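Local coordinates for beta-gamma-crystallin (Geodia cydonium, PDB 4IAU), which binds calcium and belongs to the beta/gamma-crystallins, pairing two Greek-key domains, although its biological role is not known, at residues S55-L60 with V92-K97; V6-S11 with R74-V79. All blocks are in the same frame, centred on the assembly; numbering follows the deposited sequence. Where two conformers were deposited one is given.

Interaction 1: S55-L60 with V92-K97; sequences SLWIKL and VNFGGK
W57 meets N93 and F94 across the interdomain interface of this two-domain crystallin, joining edge strand 57-61 of the N-terminal Greek-key sandwich to the loop 92-97 between strands 86-89 and 98-101. The loop fits the family's folded hairpin with its aromatic-X4-aromatic-X-Gly signature: Y89 stacks edge-to-face with F94, and G96 takes a positive phi. Along 55-60, S55 comes first; its carbonyl O lies in the indole plane at the ring edge, 3.5 Å from W57 CD1. W57 follows, and its chi1 near +60° (66°) swings the indole off the strand toward 92-97. One indole face receives N93: CB stands 3.5 Å from the centroid of the five-membered ring, a CH-pi contact, and the amide lies nearly parallel to the indole, planes 16° apart, with N93 CG 3.3 Å from W57 NE1. The six-membered ring takes the edge of F94 in an offset edge-to-face pair, planes 81° apart, with W57 CZ3 3.6 Å from F94 CE2. A serine in place of W57 would probably leave the F94 edge and the N93 amide without the flat surface they rest on, opening a gap between the domains. On the loop, N93 gains a second hold on the N-terminal domain, its ND2 hydrogen-bonded to G53 O.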
loop_
_atom_site.group_PDB
_atom_site.type_symbol
_atom_site.label_atom_id
_atom_site.label_comp_id
_atom_site.label_asym_id
_atom_site.label_seq_id
_atom_site.Cartn_x
_atom_site.Cartn_y
_atom_site.Cartn_z
ATOM N N SER A 55 -5.014 -7.400 10.725
ATOM C CA SER A 55 -6.384 -6.922 10.820
ATOM C C SER A 55 -6.961 -6.757 9.402
ATOM O O SER A 55 -6.307 -6.998 8.393
ATOM C CB SER A 55 -6.463 -5.655 11.658
ATOM O OG SER A 55 -6.119 -5.915 12.984
ATOM N N LEU A 56 -8.226 -6.328 9.360
ATOM C CA LEU A 56 -8.885 -6.209 8.073
ATOM C C LEU A 56 -8.338 -5.023 7.284
ATOM O O LEU A 56 -7.904 -4.014 7.838
ATOM C CB LEU A 56 -10.407 -6.066 8.241
ATOM C CG LEU A 56 -11.122 -7.184 9.014
ATOM C CD1 LEU A 56 -12.557 -6.830 9.220
ATOM C CD2 LEU A 56 -10.953 -8.539 8.324
ATOM N N TRP A 57 -8.358 -5.181 5.977
ATOM C CA TRP A 57 -7.873 -4.205 5.032
ATOM C C TRP A 57 -8.580 -4.376 3.730
ATOM O O TRP A 57 -9.057 -5.477 3.404
ATOM C CB TRP A 57 -6.324 -4.385 4.869
ATOM C CG TRP A 57 -6.028 -5.713 4.235
ATOM C CD1 TRP A 57 -5.979 -6.923 4.888
ATOM C CD2 TRP A 57 -5.831 -5.980 2.845
ATOM N NE1 TRP A 57 -5.753 -7.923 3.973
ATOM C CE2 TRP A 57 -5.654 -7.389 2.726
ATOM C CE3 TRP A 57 -5.789 -5.210 1.696
ATOM C CZ2 TRP A 57 -5.435 -7.981 1.486
ATOM C CZ3 TRP A 57 -5.571 -5.804 0.458
ATOM C CH2 TRP A 57 -5.393 -7.181 0.394
ATOM N N ILE A 58 -8.583 -3.319 2.902
ATOM C CA ILE A 58 -9.113 -3.431 1.556
ATOM C C ILE A 58 -8.408 -2.403 0.672
ATOM O O ILE A 58 -8.232 -1.261 1.091
ATOM C CB ILE A 58 -10.642 -3.307 1.500
ATOM C CG1 ILE A 58 -11.148 -3.568 0.077
ATOM C CG2 ILE A 58 -11.128 -1.966 2.030
ATOM C CD1 ILE A 58 -12.641 -3.794 0.019
ATOM N N LYS A 59 -8.030 -2.806 -0.531
ATOM C CA LYS A 59 -7.477 -1.945 -1.534
ATOM C C LYS A 59 -8.569 -1.639 -2.566
ATOM O O LYS A 59 -9.178 -2.578 -3.080
ATOM C CB LYS A 59 -6.250 -2.600 -2.204
ATOM C CG LYS A 59 -5.620 -1.736 -3.288
ATOM C CD LYS A 59 -4.383 -2.209 -4.022
ATOM C CE LYS A 59 -4.699 -2.977 -5.268
ATOM N NZ LYS A 59 -5.529 -2.342 -6.307
ATOM N N LEU A 60 -8.783 -0.375 -2.865
ATOM C CA LEU A 60 -9.792 0.051 -3.781
ATOM C C LEU A 60 -9.245 0.954 -4.878
ATOM O O LEU A 60 -8.443 1.843 -4.673
ATOM C CB LEU A 60 -10.926 0.817 -3.029
ATOM C CG LEU A 60 -11.693 -0.043 -2.020
ATOM C CD1 LEU A 60 -12.670 0.842 -1.241
ATOM C CD2 LEU A 60 -12.426 -1.164 -2.730
ATOM N N VAL A 92 2.696 -7.569 6.113
ATOM C CA VAL A 92 1.847 -8.224 5.124
ATOM C C VAL A 92 0.598 -7.361 4.909
ATOM O O VAL A 92 0.221 -6.510 5.714
ATOM C CB VAL A 92 1.463 -9.638 5.528
ATOM C CG1 VAL A 92 2.682 -10.558 5.611
ATOM C CG2 VAL A 92 0.645 -9.682 6.838
ATOM N N ASN A 93 -0.063 -7.590 3.767
ATOM C CA ASN A 93 -1.341 -6.943 3.501
ATOM C C ASN A 93 -1.217 -5.415 3.558
ATOM O O ASN A 93 -2.105 -4.687 3.964
ATOM C CB ASN A 93 -2.434 -7.398 4.440
ATOM C CG ASN A 93 -2.647 -8.906 4.370
ATOM O OD1 ASN A 93 -2.451 -9.525 3.333
ATOM N ND2 ASN A 93 -3.002 -9.473 5.515
ATOM N N PHE A 94 -0.056 -4.937 3.105
ATOM C CA PHE A 94 0.174 -3.521 2.868
ATOM C C PHE A 94 0.106 -2.720 4.138
ATOM O O PHE A 94 -0.206 -1.502 4.113
ATOM C CB PHE A 94 -0.728 -2.956 1.758
ATOM C CG PHE A 94 -0.845 -3.944 0.644
ATOM C CD1 PHE A 94 0.300 -4.356 -0.063
ATOM C CD2 PHE A 94 -2.045 -4.530 0.304
ATOM C CE1 PHE A 94 0.227 -5.347 -1.005
ATOM C CE2 PHE A 94 -2.120 -5.507 -0.637
ATOM C CZ PHE A 94 -0.965 -5.926 -1.305
ATOM N N GLY A 95 0.428 -3.323 5.287
ATOM C CA GLY A 95 0.383 -2.608 6.527
ATOM C C GLY A 95 1.687 -1.947 6.898
ATOM O O GLY A 95 2.747 -2.248 6.395
ATOM N N GLY A 96 1.576 -1.001 7.856
ATOM C CA GLY A 96 2.753 -0.403 8.483
ATOM C C GLY A 96 3.480 0.573 7.602
ATOM O O GLY A 96 2.972 1.106 6.610
ATOM N N LYS A 97 4.733 0.838 7.974
ATOM C CA LYS A 97 5.564 1.827 7.280
ATOM C C LYS A 97 5.658 1.469 5.816
ATOM O O LYS A 97 5.926 0.324 5.450
ATOM C CB LYS A 97 6.943 1.812 7.919
ATOM C CG LYS A 97 7.868 2.896 7.408
ATOM C CD LYS A 97 9.124 3.091 8.188
ATOM C CE LYS A 97 9.030 3.896 9.461
ATOM N NZ LYS A 97 10.243 4.776 9.566
#

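Interaction 2: V6-S11 with R74-V79; sequences VTLVTS and RSFRPV
The F76 ring carries L8 CD1 over one face and V6 CG1 obliquely near its CE2 corner, while F18, from the neighbouring strand 15-18, forms an edge-to-face pair with it. The L8 methyl stands 3.4 Å above the ring plane but is displaced toward the rim. Two measurements support a CH-pi contact here: CD1 lies 3.8 Å from the F76 centroid, 27° off the normal. The displacement favours the far end of the ring, with L8 CD1 3.4 Å from F76 CZ. V6 adds a looser apolar touch, V6 CG1 to F76 CE2 being 4.4 Å. V6 and L8, two residues apart on strand 5-9, fall on the same side of it, with T7 between them turned to the other side. F76 comes to meet L8 from the opposite direction, its CG set between the backbone N and the carbonyl carbon (chi1 55°), which lifts the ring off strand 75-78 toward L8. The backbones stay well apart, the nearest CA atoms, those of V6 and P78, being 8.9 Å from each other, so side chains alone make the junction. All three touching residues are buried, and W39 also packs against V6 and F76. At the start of strand 75-78, R74 and S75 both face Y42 in a classic beta bulge. Such facing of two antiparallel sheets through apolar side chains that meet between them is the core of the crystallin Greek-key beta-sandwich.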
loop_
_atom_site.group_PDB
_atom_site.type_symbol
_atom_site.label_atom_id
_atom_site.label_comp_id
_atom_site.label_asym_id
_atom_site.label_seq_id
_atom_site.Cartn_x
_atom_site.Cartn_y
_atom_site.Cartn_z
ATOM N N VAL A 6 -10.377 10.446 -2.698
ATOM C CA VAL A 6 -11.425 9.528 -2.293
ATOM C C VAL A 6 -12.511 10.308 -1.549
ATOM O O VAL A 6 -12.220 11.181 -0.763
ATOM C CB VAL A 6 -10.867 8.346 -1.467
ATOM C CG1 VAL A 6 -10.201 8.828 -0.173
ATOM C CG2 VAL A 6 -11.946 7.321 -1.172
ATOM N N THR A 7 -13.753 9.919 -1.807
ATOM C CA THR A 7 -14.889 10.404 -1.074
ATOM C C THR A 7 -15.343 9.316 -0.094
ATOM O O THR A 7 -15.481 8.152 -0.468
ATOM C CB THR A 7 -16.071 10.701 -2.012
ATOM O OG1 THR A 7 -15.705 11.746 -2.910
ATOM C CG2 THR A 7 -17.345 11.102 -1.235
ATOM N N LEU A 8 -15.563 9.714 1.157
ATOM C CA LEU A 8 -16.052 8.841 2.197
ATOM C C LEU A 8 -17.312 9.443 2.780
ATOM O O LEU A 8 -17.450 10.650 2.920
ATOM C CB LEU A 8 -15.019 8.628 3.319
ATOM C CG LEU A 8 -13.746 7.878 2.884
ATOM C CD1 LEU A 8 -12.702 7.943 3.954
ATOM C CD2 LEU A 8 -14.088 6.476 2.535
ATOM N N VAL A 9 -18.287 8.571 3.081
ATOM C CA VAL A 9 -19.602 8.991 3.558
ATOM C C VAL A 9 -19.946 8.216 4.825
ATOM O O VAL A 9 -19.750 7.003 4.919
ATOM C CB VAL A 9 -20.674 8.768 2.472
ATOM C CG1 VAL A 9 -21.997 9.381 2.912
ATOM C CG2 VAL A 9 -20.257 9.321 1.136
ATOM N N THR A 10 -20.451 8.937 5.837
ATOM C CA THR A 10 -20.893 8.346 7.081
ATOM C C THR A 10 -22.229 7.664 6.902
ATOM O O THR A 10 -22.973 7.943 5.977
ATOM C CB THR A 10 -20.980 9.385 8.208
ATOM O OG1 THR A 10 -22.082 10.209 7.899
ATOM C CG2 THR A 10 -19.721 10.168 8.370
ATOM N N SER A 11 -22.598 6.836 7.886
ATOM C CA SER A 11 -23.913 6.201 7.849
ATOM C C SER A 11 -25.009 7.258 7.893
ATOM O O SER A 11 -26.105 7.019 7.413
ATOM C CB SER A 11 -24.073 5.242 9.032
ATOM O OG SER A 11 -23.999 5.913 10.255
ATOM N N ARG A 74 -10.058 2.885 10.352
ATOM C CA ARG A 74 -9.350 3.720 11.325
ATOM C C ARG A 74 -8.117 4.371 10.729
ATOM O O ARG A 74 -7.505 5.219 11.403
ATOM C CB ARG A 74 -9.028 2.946 12.606
ATOM C CG ARG A 74 -10.245 2.633 13.469
ATOM C CD ARG A 74 -10.588 3.758 14.441
ATOM N NE ARG A 74 -11.171 4.936 13.849
ATOM C CZ ARG A 74 -12.463 5.125 13.671
ATOM N NH1 ARG A 74 -13.327 4.181 13.898
ATOM N NH2 ARG A 74 -12.900 6.301 13.212
ATOM N N SER A 75 -7.744 4.050 9.502
ATOM C CA SER A 75 -6.702 4.733 8.775
ATOM C C SER A 75 -6.847 4.356 7.310
ATOM O O SER A 75 -7.462 3.344 6.970
ATOM C CB SER A 75 -5.291 4.410 9.296
ATOM O OG SER A 75 -4.981 3.034 9.222
ATOM N N PHE A 76 -6.242 5.168 6.424
ATOM C CA PHE A 76 -6.309 4.894 4.993
ATOM C C PHE A 76 -5.299 5.785 4.320
ATOM O O PHE A 76 -4.926 6.854 4.823
ATOM C CB PHE A 76 -7.734 5.073 4.438
ATOM C CG PHE A 76 -8.384 6.416 4.703
ATOM C CD1 PHE A 76 -9.093 6.612 5.869
ATOM C CD2 PHE A 76 -8.296 7.465 3.806
ATOM C CE1 PHE A 76 -9.718 7.841 6.102
ATOM C CE2 PHE A 76 -8.912 8.658 4.058
ATOM C CZ PHE A 76 -9.629 8.865 5.209
ATOM N N ARG A 77 -4.846 5.351 3.125
ATOM C CA ARG A 77 -3.806 6.109 2.442
ATOM C C ARG A 77 -3.797 5.786 0.965
ATOM O O ARG A 77 -4.168 4.678 0.552
ATOM C CB ARG A 77 -2.407 5.841 3.050
ATOM C CG ARG A 77 -2.035 4.351 3.048
ATOM C CD ARG A 77 -0.645 4.171 3.653
ATOM N NE ARG A 77 -0.386 2.772 3.926
ATOM C CZ ARG A 77 0.658 2.340 4.644
ATOM N NH1 ARG A 77 1.568 3.217 5.081
ATOM N NH2 ARG A 77 0.803 1.067 4.925
ATOM N N PRO A 78 -3.323 6.713 0.140
ATOM C CA PRO A 78 -3.168 6.453 -1.278
ATOM C C PRO A 78 -1.904 5.637 -1.527
ATOM O O PRO A 78 -0.959 5.613 -0.754
ATOM C CB PRO A 78 -3.060 7.867 -1.875
ATOM C CG PRO A 78 -2.362 8.667 -0.773
ATOM C CD PRO A 78 -2.917 8.112 0.494
ATOM N N VAL A 79 -1.894 4.986 -2.697
ATOM C CA VAL A 79 -0.725 4.308 -3.182
ATOM C C VAL A 79 -0.037 5.287 -4.134
ATOM O O VAL A 79 -0.426 5.462 -5.289
ATOM C CB VAL A 79 -1.060 2.984 -3.870
ATOM C CG1 VAL A 79 0.212 2.272 -4.330
ATOM C CG2 VAL A 79 -1.882 2.068 -2.933
#

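How the interactions relate
From the N terminus the chain passes 6-11, then 55-60, and only at 74-79 does interaction 2 close its loop of 62 intervening residues; interaction 1 closes later at 92-97, after 31. The segments therefore alternate, and the two contacts cross rather than nest. Interaction 2 joins the two sheets of the N-terminal domain, whereas interaction 1 fastens that domain to the next. Both reach the sheet 57-61, 38-42, 75-78, each through one of its two outermost strands. Their centres are about 13 Å apart, yet they touch: R77 NH2 lies 2.7 Å from G96 O and 2.9 Å from F94 O, probable hydrogen bonds to the loop.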